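Local coordinates for protein HAD family phosphatase (Pseudomonas syringae pv. tomato, PDB 2ODA) that is of uncertain biochemical function but belongs to the haloacid dehalogenase (HAD) superfamily, whose best-known members are phosphatases and related hydrolases, at residues 38-48 with 174-182; 86-94 with 114-124. All coordinates share one frame; numbering follows the deposited sequence.

The two contacts sit on opposite sides of the chain's centre, with their own centres 22 Å apart and their nearest atoms about 10 Å from each other. Along the chain, contact 2 is nested inside the long loop that contact 1 closes, so residues 38-48 come first, then 86-94 and 114-124, and finally 174-182. Between them lies the parallel sheet of this HAD-type α/β fold. In contact 1, helices 41-51 and 179-191 pack together over strands 9-12 and 127-131; in contact 2, helices 91-99 and 115-123 meet beside strand 109-112. The contacts thus join helices on opposite faces of the sheet, and contact 2 lies at the dimer interface, where Trp94 stacks on Trp94 of the second subunit.

Contact 1. Residues 38-48 with 174-182; sequences TPGAQNALKAL and DHLGELESC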
ATOM      1  N   THR B  38      20.648 -18.155   5.969  1.00  6.14           N
ATOM      2  CA  THR B  38      20.126 -18.568   7.276  1.00  6.16           C
ATOM      3  C   THR B  38      19.544 -19.999   7.257  1.00  6.59           C
ATOM      4  O   THR B  38      19.206 -20.520   6.187  1.00  5.62           O
ATOM      5  CB  THR B  38      19.080 -17.562   7.837  1.00  6.63           C
ATOM      6  OG1 THR B  38      17.960 -17.473   6.951  1.00  5.11           O
ATOM      7  CG2 THR B  38      19.719 -16.181   8.047  1.00  4.48           C
ATOM      8  N   PRO B  39      19.472 -20.648   8.432  1.00  6.74           N
ATOM      9  CA  PRO B  39      19.025 -22.049   8.455  1.00  6.67           C
ATOM     10  C   PRO B  39      17.651 -22.243   7.778  1.00  6.65           C
ATOM     11  O   PRO B  39      16.712 -21.494   8.043  1.00  6.43           O
ATOM     12  CB  PRO B  39      18.969 -22.371   9.955  1.00  6.81           C
ATOM     13  CG  PRO B  39      19.984 -21.470  10.577  1.00  8.43           C
ATOM     14  CD  PRO B  39      19.852 -20.172   9.781  1.00  5.97           C
ATOM     15  N   GLY B  40      17.568 -23.215   6.877  1.00  6.20           N
ATOM     16  CA  GLY B  40      16.319 -23.512   6.183  1.00  7.22           C
ATOM     17  C   GLY B  40      16.067 -22.684   4.932  1.00  7.71           C
ATOM     18  O   GLY B  40      15.126 -22.979   4.199  1.00  7.67           O
ATOM     19  N   ALA B  41      16.905 -21.664   4.678  1.00  7.67           N
ATOM     20  CA  ALA B  41      16.693 -20.748   3.537  1.00  7.73           C
ATOM     21  C   ALA B  41      16.741 -21.490   2.189  1.00  8.41           C
ATOM     22  O   ALA B  41      15.895 -21.252   1.335  1.00  7.42           O
ATOM     23  CB  ALA B  41      17.734 -19.559   3.545  1.00  8.02           C
ATOM     24  N   GLN B  42      17.732 -22.376   1.999  1.00  7.69           N
ATOM     25  CA  GLN B  42      17.852 -23.106   0.725  1.00  8.60           C
ATOM     26  C   GLN B  42      16.584 -23.884   0.398  1.00  7.58           C
ATOM     27  O   GLN B  42      16.127 -23.887  -0.738  1.00  7.22           O
ATOM     28  CB  GLN B  42      19.050 -24.072   0.726  1.00  8.98           C
ATOM     29  CG  GLN B  42      20.433 -23.395   0.782  1.00 11.93           C
ATOM     30  CD  GLN B  42      20.970 -23.208   2.198  1.00 15.22           C
ATOM     31  OE1 GLN B  42      20.241 -22.822   3.115  1.00 17.03           O
ATOM     32  NE2 GLN B  42      22.253 -23.489   2.375  1.00 12.83           N
ATOM     33  N   ASN B  43      16.040 -24.548   1.414  1.00  7.74           N
ATOM     34  CA  ASN B  43      14.808 -25.324   1.316  1.00  7.39           C
ATOM     35  C   ASN B  43      13.618 -24.402   0.947  1.00  7.37           C
ATOM     36  O   ASN B  43      12.910 -24.640  -0.053  1.00  6.54           O
ATOM     37  CB  ASN B  43      14.596 -26.050   2.668  1.00  7.64           C
ATOM     38  CG  ASN B  43      13.471 -27.075   2.647  1.00 10.33           C
ATOM     39  OD1 ASN B  43      12.389 -26.807   2.148  1.00 11.02           O
ATOM     40  ND2 ASN B  43      13.720 -28.251   3.236  1.00 10.08           N
ATOM     41  N   ALA B  44      13.401 -23.348   1.746  1.00  6.55           N
ATOM     42  CA  ALA B  44      12.291 -22.417   1.461  1.00  6.50           C
ATOM     43  C   ALA B  44      12.427 -21.792   0.067  1.00  5.92           C
ATOM     44  O   ALA B  44      11.442 -21.683  -0.677  1.00  6.55           O
ATOM     45  CB  ALA B  44      12.214 -21.309   2.536  1.00  5.43           C
ATOM     46  N   LEU B  45      13.639 -21.353  -0.279  1.00  5.62           N
ATOM     47  CA  LEU B  45      13.847 -20.611  -1.526  1.00  5.89           C
ATOM     48  C   LEU B  45      13.761 -21.493  -2.771  1.00  6.54           C
ATOM     49  O   LEU B  45      13.354 -21.010  -3.824  1.00  7.46           O
ATOM     50  CB  LEU B  45      15.154 -19.836  -1.503  1.00  6.92           C
ATOM     51  CG  LEU B  45      15.244 -18.739  -0.430  1.00  6.38           C
ATOM     52  CD1 LEU B  45      16.623 -18.101  -0.536  1.00  8.57           C
ATOM     53  CD2 LEU B  45      14.127 -17.693  -0.576  1.00  7.35           C
ATOM     54  N   LYS B  46      14.119 -22.773  -2.660  1.00  7.08           N
ATOM     55  CA  LYS B  46      13.898 -23.690  -3.795  1.00  7.37           C
ATOM     56  C   LYS B  46      12.428 -23.794  -4.136  1.00  8.17           C
ATOM     57  O   LYS B  46      12.084 -23.645  -5.307  1.00  8.97           O
ATOM     58  CB  LYS B  46      14.482 -25.084  -3.578  1.00  7.42           C
ATOM     59  CG  LYS B  46      14.048 -26.023  -4.718  1.00  7.06           C
ATOM     60  CD  LYS B  46      14.850 -27.312  -4.766  1.00 11.22           C
ATOM     61  CE  LYS B  46      14.267 -28.203  -5.900  1.00 11.88           C
ATOM     62  NZ  LYS B  46      14.568 -27.640  -7.235  1.00 11.60           N
ATOM     63  N   ALA B  47      11.577 -24.013  -3.123  1.00  8.63           N
ATOM     64  CA  ALA B  47      10.128 -24.131  -3.316  1.00  9.78           C
ATOM     65  C   ALA B  47       9.582 -22.876  -3.970  1.00 10.19           C
ATOM     66  O   ALA B  47       8.836 -22.957  -4.963  1.00 10.13           O
ATOM     67  CB  ALA B  47       9.424 -24.390  -1.995  1.00 10.88           C
ATOM     68  N   LEU B  48      10.007 -21.716  -3.466  1.00  9.43           N
ATOM     69  CA  LEU B  48       9.504 -20.441  -3.984  1.00  9.44           C
ATOM     70  C   LEU B  48       9.978 -20.163  -5.405  1.00 10.38           C
ATOM     71  O   LEU B  48       9.190 -19.748  -6.273  1.00 10.15           O
ATOM     72  CB  LEU B  48       9.899 -19.280  -3.058  1.00  8.67           C
ATOM     73  CG  LEU B  48       9.296 -19.310  -1.664  1.00  7.73           C
ATOM     74  CD1 LEU B  48       9.928 -18.172  -0.806  1.00  6.83           C
ATOM     75  CD2 LEU B  48       7.756 -19.211  -1.725  1.00  6.91           C
ATOM     76  N   ASP B 174      10.576 -19.915  13.759  1.00  7.66           N
ATOM     77  CA  ASP B 174      11.952 -20.019  14.265  1.00  7.79           C
ATOM     78  C   ASP B 174      12.982 -19.762  13.163  1.00  7.85           C
ATOM     79  O   ASP B 174      14.099 -19.306  13.442  1.00  7.90           O
ATOM     80  CB  ASP B 174      12.203 -21.420  14.791  1.00  7.99           C
ATOM     81  CG  ASP B 174      11.546 -21.702  16.138  1.00  8.97           C
ATOM     82  OD1 ASP B 174      10.923 -20.812  16.767  1.00  7.22           O
ATOM     83  OD2 ASP B 174      11.674 -22.881  16.554  1.00 10.81           O
ATOM     84  N   HIS B 175      12.637 -20.132  11.930  1.00  6.54           N
ATOM     85  CA  HIS B 175      13.575 -20.043  10.798  1.00  7.04           C
ATOM     86  C   HIS B 175      12.806 -20.227   9.509  1.00  7.22           C
ATOM     87  O   HIS B 175      11.665 -20.677   9.532  1.00  6.44           O
ATOM     88  CB  HIS B 175      14.695 -21.122  10.915  1.00  6.57           C
ATOM     89  CG  HIS B 175      14.173 -22.522  11.047  1.00  8.19           C
ATOM     90  ND1 HIS B 175      13.755 -23.272   9.969  1.00  9.78           N
ATOM     91  CD2 HIS B 175      13.985 -23.302  12.135  1.00  7.71           C
ATOM     92  CE1 HIS B 175      13.336 -24.456  10.388  1.00  8.51           C
ATOM     93  NE2 HIS B 175      13.456 -24.493  11.702  1.00  8.03           N
ATOM     94  N   LEU B 176      13.458 -19.926   8.385  1.00  7.86           N
ATOM     95  CA  LEU B 176      12.827 -20.039   7.058  1.00  8.40           C
ATOM     96  C   LEU B 176      12.391 -21.452   6.640  1.00  8.83           C
ATOM     97  O   LEU B 176      11.562 -21.606   5.740  1.00  9.00           O
ATOM     98  CB  LEU B 176      13.704 -19.404   5.980  1.00  8.55           C
ATOM     99  CG  LEU B 176      13.917 -17.887   6.085  1.00  9.76           C
ATOM    100  CD1 LEU B 176      14.879 -17.410   5.000  1.00  8.24           C
ATOM    101  CD2 LEU B 176      12.570 -17.149   5.998  1.00  8.75           C
ATOM    102  N   GLY B 177      12.925 -22.484   7.287  1.00  8.78           N
ATOM    103  CA  GLY B 177      12.476 -23.850   6.983  1.00  9.83           C
ATOM    104  C   GLY B 177      10.991 -24.003   7.308  1.00 10.10           C
ATOM    105  O   GLY B 177      10.315 -24.929   6.827  1.00 11.40           O
ATOM    106  N   GLU B 178      10.494 -23.124   8.171  1.00  9.12           N
ATOM    107  CA  GLU B 178       9.082 -23.145   8.579  1.00  9.24           C
ATOM    108  C   GLU B 178       8.198 -22.228   7.743  1.00  8.56           C
ATOM    109  O   GLU B 178       6.985 -22.115   7.995  1.00  7.70           O
ATOM    110  CB  GLU B 178       8.962 -22.749  10.060  1.00  8.92           C
ATOM    111  CG  GLU B 178       9.543 -23.759  11.026  1.00 11.80           C
ATOM    112  CD  GLU B 178       8.768 -25.075  11.062  1.00 16.29           C
ATOM    113  OE1 GLU B 178       7.568 -25.071  10.724  1.00 16.26           O
ATOM    114  OE2 GLU B 178       9.355 -26.116  11.434  1.00 16.34           O
ATOM    115  N   LEU B 179       8.782 -21.579   6.734  1.00  8.05           N
ATOM    116  CA  LEU B 179       8.024 -20.582   5.978  1.00  8.26           C
ATOM    117  C   LEU B 179       6.817 -21.177   5.243  1.00  8.40           C
ATOM    118  O   LEU B 179       5.754 -20.588   5.232  1.00  7.39           O
ATOM    119  CB  LEU B 179       8.912 -19.825   4.982  1.00  7.97           C
ATOM    120  CG  LEU B 179       8.200 -18.743   4.157  1.00  7.16           C
ATOM    121  CD1 LEU B 179       7.742 -17.571   5.047  1.00  7.33           C
ATOM    122  CD2 LEU B 179       9.139 -18.239   3.113  1.00  4.25           C
ATOM    123  N   GLU B 180       7.003 -22.331   4.612  1.00  8.95           N
ATOM    124  CA  GLU B 180       5.939 -22.925   3.795  1.00  9.31           C
ATOM    125  C   GLU B 180       4.684 -23.188   4.620  1.00  8.88           C
ATOM    126  O   GLU B 180       3.576 -22.770   4.242  1.00  8.59           O
ATOM    127  CB  GLU B 180       6.464 -24.211   3.123  1.00 10.84           C
ATOM    128  CG  GLU B 180       5.714 -24.683   1.890  1.00 14.91           C
ATOM    129  CD  GLU B 180       6.642 -25.306   0.817  1.00 18.79           C
ATOM    130  OE1 GLU B 180       6.238 -25.296  -0.349  1.00 22.51           O
ATOM    131  OE2 GLU B 180       7.772 -25.775   1.122  1.00 21.25           O
ATOM    132  N   SER B 181       4.864 -23.841   5.764  1.00  8.80           N
ATOM    133  CA  SER B 181       3.779 -24.121   6.701  1.00  8.76           C
ATOM    134  C   SER B 181       3.181 -22.848   7.291  1.00  8.23           C
ATOM    135  O   SER B 181       1.979 -22.767   7.515  1.00  6.82           O
ATOM    136  CB  SER B 181       4.299 -24.972   7.853  1.00  9.25           C
ATOM    137  OG  SER B 181       4.538 -26.270   7.383  1.00 13.05           O
ATOM    138  N   CYS B 182       4.032 -21.858   7.540  1.00  7.45           N
ATOM    139  CA  CYS B 182       3.560 -20.580   8.080  1.00  7.80           C
ATOM    140  C   CYS B 182       2.621 -19.882   7.089  1.00  7.51           C
ATOM    141  O   CYS B 182       1.508 -19.434   7.464  1.00  7.77           O
ATOM    142  CB  CYS B 182       4.777 -19.692   8.396  1.00  7.62           C
ATOM    143  SG  CYS B 182       4.382 -18.092   9.038  1.00  8.37           S
TER
HETATM  144  O   HOH W   1      16.282 -18.932   8.637  1.00  7.61           O
HETATM  145  O   HOH W   2      10.162 -25.287   2.638  1.00 17.72           O
HETATM  146  O   HOH W   3      10.516 -26.761   5.029  1.00 19.48           O
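Leu176 leans into the turn and first helical residues of 38-48, and its side chain can be followed outward. CB lies beside the backbone of Ala41 and 4.2 Å from Ala44 CB. CG, set beside its own backbone N (chi1 -65°), carries the branch past Thr38, and CD1 ends 3.6 Å from Thr38 OG1 and 3.9 Å from Ala41 CB. That hydroxyl is hydrogen-bonded to Cys16 O; CD1 only touches it. The side chain also packs on Leu131 of strand 127-131. One water ties the same corner together, donating to Thr38 OG1 and to Pro39 O while accepting from Leu176 N, so the backbones are bridged rather than directly bonded.

Just beyond, the two backbones come very close: Gly40 CA and Gly177 CA are 3.9 Å apart. Gly40 is the third residue of a type II turn from Thr38 to Ala41 and the N-cap of helix 41-51. The His175 ring sits by this crossing, and its ND1 accepts a weak bond from Gly177 N.

Farther along, Ala44 CB rests against Leu176 O at 3.3 Å. Leu48 CD1 lies 4.0 Å from Leu179 CD2, the side chains crossing at about a right angle and both touching Phe11 of strand 9-12. At the outer side, the Glu180 carboxylate comes over Ala47 CB, OE1 at 3.7 Å, and a water lies within bonding distance of Glu180 OE2 and Asn43 OD1.

With glycine and alanine at the closest points, two helix starts approach over one face of the parallel sheet, an arrangement of the three-layer α/β/α Rossmann-like core of HAD proteins.

Contact 2. Residues 86-94 with 114-124; sequences GWPQPDACW and DPRLLQSGLNA
Two neighbouring helices of the HAD-type α/β fold, 91-99 and 115-123, are joined here by the loop that leads into the first. Trp87 of that loop lies across the start of 115-123: Leu117 CB sits over one face of its six-membered ring, 3.6 Å from the centroid and 8° off the normal, a CH-pi contact. Asp114, the N-cap of helix 115-123, brings OD2 to the ring edge at CZ3, while its OD1 accepts from Arg116 N. Trp87 CE3 lies over one face of the Arg116 guanidinium, the two planes 36° apart, and Arg116 NH1 is salt-bridged to Glu60.

After the cis peptide before Pro88, two successive loop carbonyls are taken by helix side chains. Asn123 ND2 gives Pro88 O a bond of 2.8 Å from above the carbonyl plane, and Gln119 NE2 in turn donates to Asn123 OD1. With OG anti to the backbone N (chi1 170°), Ser120 turns its hydroxyl onto the loop and donates to Gln89 O, 2.8 Å from OG.

Pro90 CB and Cys93 CB both pack on Ala124 CB. The Trp94 ring stacks on Trp94 of the second subunit. Within the chain, Trp94 NE1 donates to a lone pair of Ala124 O in the carbonyl plane, at 3.0 Å.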
ATOM      1  N   GLY B  86      12.981   6.310   4.934  1.00 10.74           N
ATOM      2  CA  GLY B  86      13.371   4.993   5.469  1.00 10.77           C
ATOM      3  C   GLY B  86      12.387   4.421   6.462  1.00 10.26           C
ATOM      4  O   GLY B  86      11.389   5.055   6.778  1.00 10.41           O
ATOM      5  N   TRP B  87      12.678   3.223   6.967  1.00  9.24           N
ATOM      6  CA  TRP B  87      11.820   2.563   7.933  1.00  8.91           C
ATOM      7  C   TRP B  87      11.613   3.468   9.166  1.00  8.69           C
ATOM      8  O   TRP B  87      12.517   4.198   9.543  1.00  8.57           O
ATOM      9  CB  TRP B  87      12.457   1.242   8.370  1.00  7.90           C
ATOM     10  CG  TRP B  87      13.012   0.386   7.252  1.00  9.32           C
ATOM     11  CD1 TRP B  87      12.694   0.434   5.925  1.00  8.01           C
ATOM     12  CD2 TRP B  87      13.964  -0.667   7.395  1.00  7.91           C
ATOM     13  NE1 TRP B  87      13.408  -0.511   5.224  1.00  8.01           N
ATOM     14  CE2 TRP B  87      14.200  -1.197   6.107  1.00  7.44           C
ATOM     15  CE3 TRP B  87      14.640  -1.219   8.493  1.00  8.18           C
ATOM     16  CZ2 TRP B  87      15.099  -2.243   5.878  1.00  8.63           C
ATOM     17  CZ3 TRP B  87      15.521  -2.270   8.263  1.00  7.47           C
ATOM     18  CH2 TRP B  87      15.748  -2.765   6.965  1.00  8.34           C
ATOM     19  N   PRO B  88      10.445   3.406   9.818  1.00  8.79           N
ATOM     20  CA  PRO B  88       9.288   2.549   9.601  1.00  9.10           C
ATOM     21  C   PRO B  88       8.250   3.067   8.590  1.00  9.16           C
ATOM     22  O   PRO B  88       7.157   2.501   8.542  1.00  8.53           O
ATOM     23  CB  PRO B  88       8.651   2.486  10.991  1.00  8.91           C
ATOM     24  CG  PRO B  88       8.915   3.831  11.593  1.00  9.59           C
ATOM     25  CD  PRO B  88      10.233   4.314  10.966  1.00  8.46           C
ATOM     26  N   GLN B  89       8.580   4.093   7.792  1.00  8.50           N
ATOM     27  CA  GLN B  89       7.690   4.541   6.705  1.00  9.29           C
ATOM     28  C   GLN B  89       7.379   3.367   5.744  1.00  9.11           C
ATOM     29  O   GLN B  89       8.242   2.491   5.522  1.00  8.45           O
ATOM     30  CB  GLN B  89       8.290   5.722   5.908  1.00  9.56           C
ATOM     31  CG  GLN B  89       8.397   7.051   6.662  1.00 11.97           C
ATOM     32  CD  GLN B  89       7.057   7.555   7.144  1.00 15.05           C
ATOM     33  OE1 GLN B  89       6.679   7.327   8.291  1.00 15.13           O
ATOM     34  NE2 GLN B  89       6.326   8.244   6.268  1.00 17.51           N
ATOM     35  N   PRO B  90       6.132   3.306   5.225  1.00  8.43           N
ATOM     36  CA  PRO B  90       5.708   2.177   4.364  1.00  8.39           C
ATOM     37  C   PRO B  90       6.444   2.094   3.012  1.00  8.35           C
ATOM     38  O   PRO B  90       6.404   1.040   2.337  1.00  7.94           O
ATOM     39  CB  PRO B  90       4.211   2.471   4.105  1.00  8.27           C
ATOM     40  CG  PRO B  90       4.088   3.994   4.325  1.00  9.38           C
ATOM     41  CD  PRO B  90       5.030   4.255   5.475  1.00  8.36           C
ATOM     42  N   ASP B  91       7.087   3.200   2.626  1.00  8.58           N
ATOM     43  CA  ASP B  91       7.744   3.365   1.314  1.00  9.41           C
ATOM     44  C   ASP B  91       8.601   2.176   0.851  1.00  8.94           C
ATOM     45  O   ASP B  91       8.479   1.735  -0.281  1.00  8.08           O
ATOM     46  CB  ASP B  91       8.626   4.610   1.307  1.00  9.55           C
ATOM     47  CG  ASP B  91       7.858   5.876   1.602  1.00  9.37           C
ATOM     48  OD1 ASP B  91       7.001   5.870   2.511  1.00 10.42           O
ATOM     49  OD2 ASP B  91       8.129   6.874   0.911  1.00  9.17           O
ATOM     50  N   ALA B  92       9.486   1.682   1.718  1.00  8.82           N
ATOM     51  CA  ALA B  92      10.345   0.570   1.344  1.00  8.53           C
ATOM     52  C   ALA B  92       9.527  -0.635   0.831  1.00  8.52           C
ATOM     53  O   ALA B  92       9.916  -1.295  -0.131  1.00  8.34           O
ATOM     54  CB  ALA B  92      11.206   0.165   2.505  1.00  8.19           C
ATOM     55  N   CYS B  93       8.399  -0.918   1.477  1.00  8.57           N
ATOM     56  CA  CYS B  93       7.568  -2.067   1.089  1.00  8.00           C
ATOM     57  C   CYS B  93       6.740  -1.799  -0.170  1.00  8.99           C
ATOM     58  O   CYS B  93       6.671  -2.644  -1.080  1.00  8.16           O
ATOM     59  CB  CYS B  93       6.668  -2.469   2.247  1.00  7.80           C
ATOM     60  SG  CYS B  93       7.629  -3.152   3.643  1.00  7.88           S
ATOM     61  N   TRP B  94       6.130  -0.618  -0.239  1.00  8.17           N
ATOM     62  CA  TRP B  94       5.403  -0.261  -1.450  1.00  9.62           C
ATOM     63  C   TRP B  94       6.306  -0.220  -2.661  1.00 10.63           C
ATOM     64  O   TRP B  94       5.944  -0.718  -3.737  1.00 11.09           O
ATOM     65  CB  TRP B  94       4.703   1.076  -1.277  1.00  8.67           C
ATOM     66  CG  TRP B  94       3.541   1.010  -0.336  1.00  8.59           C
ATOM     67  CD1 TRP B  94       2.790  -0.094  -0.002  1.00 10.35           C
ATOM     68  CD2 TRP B  94       2.957   2.117   0.351  1.00  7.98           C
ATOM     69  NE1 TRP B  94       1.782   0.274   0.882  1.00  9.15           N
ATOM     70  CE2 TRP B  94       1.871   1.624   1.110  1.00  9.69           C
ATOM     71  CE3 TRP B  94       3.265   3.479   0.421  1.00  8.83           C
ATOM     72  CZ2 TRP B  94       1.067   2.464   1.912  1.00  8.75           C
ATOM     73  CZ3 TRP B  94       2.462   4.315   1.219  1.00  9.32           C
ATOM     74  CH2 TRP B  94       1.398   3.797   1.968  1.00  8.52           C
ATOM     75  N   ASP B 114      13.518  -7.940  11.825  1.00  6.69           N
ATOM     76  CA  ASP B 114      13.899  -6.592  12.252  1.00  6.94           C
ATOM     77  C   ASP B 114      12.650  -5.779  12.579  1.00  6.43           C
ATOM     78  O   ASP B 114      11.801  -5.577  11.711  1.00  5.22           O
ATOM     79  CB  ASP B 114      14.705  -5.871  11.152  1.00  7.43           C
ATOM     80  CG  ASP B 114      15.209  -4.494  11.594  1.00  9.01           C
ATOM     81  OD1 ASP B 114      14.448  -3.743  12.198  1.00 13.86           O
ATOM     82  OD2 ASP B 114      16.352  -4.142  11.308  1.00 10.81           O
ATOM     83  N   PRO B 115      12.528  -5.315  13.839  1.00  7.26           N
ATOM     84  CA  PRO B 115      11.285  -4.646  14.251  1.00  7.29           C
ATOM     85  C   PRO B 115      10.951  -3.420  13.429  1.00  7.22           C
ATOM     86  O   PRO B 115       9.765  -3.114  13.250  1.00  7.96           O
ATOM     87  CB  PRO B 115      11.569  -4.232  15.700  1.00  6.69           C
ATOM     88  CG  PRO B 115      12.612  -5.145  16.150  1.00  9.31           C
ATOM     89  CD  PRO B 115      13.488  -5.399  14.957  1.00  7.97           C
ATOM     90  N   ARG B 116      11.977  -2.736  12.940  1.00  6.04           N
ATOM     91  CA  ARG B 116      11.793  -1.514  12.143  1.00  7.10           C
ATOM     92  C   ARG B 116      11.279  -1.794  10.738  1.00  6.56           C
ATOM     93  O   ARG B 116      10.379  -1.100  10.235  1.00  7.13           O
ATOM     94  CB  ARG B 116      13.080  -0.698  12.089  1.00  6.66           C
ATOM     95  CG  ARG B 116      13.406  -0.002  13.431  1.00  8.38           C
ATOM     96  CD  ARG B 116      14.761   0.719  13.378  1.00  9.46           C
ATOM     97  NE  ARG B 116      14.796   1.713  12.291  1.00 15.07           N
ATOM     98  CZ  ARG B 116      15.570   1.583  11.222  1.00 16.97           C
ATOM     99  NH1 ARG B 116      16.355   0.526  11.133  1.00 17.40           N
ATOM    100  NH2 ARG B 116      15.565   2.489  10.247  1.00 18.16           N
ATOM    101  N   LEU B 117      11.840  -2.814  10.103  1.00  6.04           N
ATOM    102  CA  LEU B 117      11.323  -3.241   8.817  1.00  5.81           C
ATOM    103  C   LEU B 117       9.944  -3.885   8.937  1.00  5.34           C
ATOM    104  O   LEU B 117       9.061  -3.615   8.115  1.00  5.55           O
ATOM    105  CB  LEU B 117      12.337  -4.138   8.103  1.00  4.89           C
ATOM    106  CG  LEU B 117      11.849  -4.812   6.809  1.00  6.47           C
ATOM    107  CD1 LEU B 117      11.410  -3.784   5.719  1.00  4.70           C
ATOM    108  CD2 LEU B 117      12.958  -5.742   6.286  1.00  6.28           C
ATOM    109  N   LEU B 118       9.744  -4.749   9.933  1.00  4.97           N
ATOM    110  CA  LEU B 118       8.404  -5.271  10.203  1.00  5.01           C
ATOM    111  C   LEU B 118       7.376  -4.167  10.407  1.00  5.42           C
ATOM    112  O   LEU B 118       6.254  -4.255   9.902  1.00  6.05           O
ATOM    113  CB  LEU B 118       8.407  -6.227  11.401  1.00  4.89           C
ATOM    114  CG  LEU B 118       9.177  -7.521  11.089  1.00  4.58           C
ATOM    115  CD1 LEU B 118       9.554  -8.211  12.398  1.00  5.96           C
ATOM    116  CD2 LEU B 118       8.339  -8.426  10.163  1.00  3.25           C
ATOM    117  N   GLN B 119       7.744  -3.137  11.156  1.00  6.18           N
ATOM    118  CA  GLN B 119       6.877  -1.962  11.324  1.00  6.19           C
ATOM    119  C   GLN B 119       6.546  -1.285   9.986  1.00  5.61           C
ATOM    120  O   GLN B 119       5.410  -0.847   9.766  1.00  5.77           O
ATOM    121  CB  GLN B 119       7.509  -0.962  12.299  1.00  6.06           C
ATOM    122  CG  GLN B 119       6.535   0.186  12.727  1.00  7.20           C
ATOM    123  CD  GLN B 119       5.336  -0.335  13.501  1.00  9.32           C
ATOM    124  OE1 GLN B 119       5.477  -0.828  14.609  1.00 11.14           O
ATOM    125  NE2 GLN B 119       4.156  -0.245  12.915  1.00  9.25           N
ATOM    126  N   SER B 120       7.543  -1.170   9.107  1.00  5.31           N
ATOM    127  CA  SER B 120       7.293  -0.656   7.749  1.00  5.95           C
ATOM    128  C   SER B 120       6.224  -1.523   7.053  1.00  5.93           C
ATOM    129  O   SER B 120       5.308  -0.998   6.432  1.00  5.35           O
ATOM    130  CB  SER B 120       8.602  -0.615   6.936  1.00  6.44           C
ATOM    131  OG  SER B 120       8.352  -0.332   5.565  1.00  6.53           O
ATOM    132  N   GLY B 121       6.349  -2.847   7.158  1.00  5.86           N
ATOM    133  CA  GLY B 121       5.405  -3.750   6.496  1.00  5.52           C
ATOM    134  C   GLY B 121       4.001  -3.612   7.063  1.00  5.77           C
ATOM    135  O   GLY B 121       3.018  -3.609   6.308  1.00  6.60           O
ATOM    136  N   LEU B 122       3.893  -3.515   8.393  1.00  5.13           N
ATOM    137  CA  LEU B 122       2.593  -3.306   9.038  1.00  6.20           C
ATOM    138  C   LEU B 122       2.007  -1.971   8.585  1.00  5.54           C
ATOM    139  O   LEU B 122       0.836  -1.876   8.246  1.00  6.80           O
ATOM    140  CB  LEU B 122       2.730  -3.325  10.586  1.00  5.16           C
ATOM    141  CG  LEU B 122       3.110  -4.682  11.206  1.00  7.14           C
ATOM    142  CD1 LEU B 122       3.380  -4.556  12.724  1.00  9.82           C
ATOM    143  CD2 LEU B 122       1.999  -5.721  10.954  1.00  7.60           C
ATOM    144  N   ASN B 123       2.829  -0.933   8.593  1.00  6.01           N
ATOM    145  CA  ASN B 123       2.387   0.400   8.126  1.00  6.16           C
ATOM    146  C   ASN B 123       1.953   0.402   6.667  1.00  6.55           C
ATOM    147  O   ASN B 123       1.023   1.146   6.268  1.00  6.98           O
ATOM    148  CB  ASN B 123       3.497   1.431   8.342  1.00  5.94           C
ATOM    149  CG  ASN B 123       3.691   1.788   9.829  1.00  7.47           C
ATOM    150  OD1 ASN B 123       2.828   1.497  10.646  1.00  7.11           O
ATOM    151  ND2 ASN B 123       4.838   2.396  10.173  1.00  8.68           N
ATOM    152  N   ALA B 124       2.607  -0.429   5.862  1.00  5.84           N
ATOM    153  CA  ALA B 124       2.300  -0.501   4.425  1.00  5.91           C
ATOM    154  C   ALA B 124       1.046  -1.354   4.151  1.00  6.31           C
ATOM    155  O   ALA B 124       0.548  -1.402   3.017  1.00  6.14           O
ATOM    156  CB  ALA B 124       3.520  -1.052   3.650  1.00  5.82           C
TER
HETATM  157  O   HOH W   4      14.650   5.416   8.807  1.00 25.04           O
HETATM  158  O   HOH W   5      13.618   4.617  12.578  1.00 39.06           O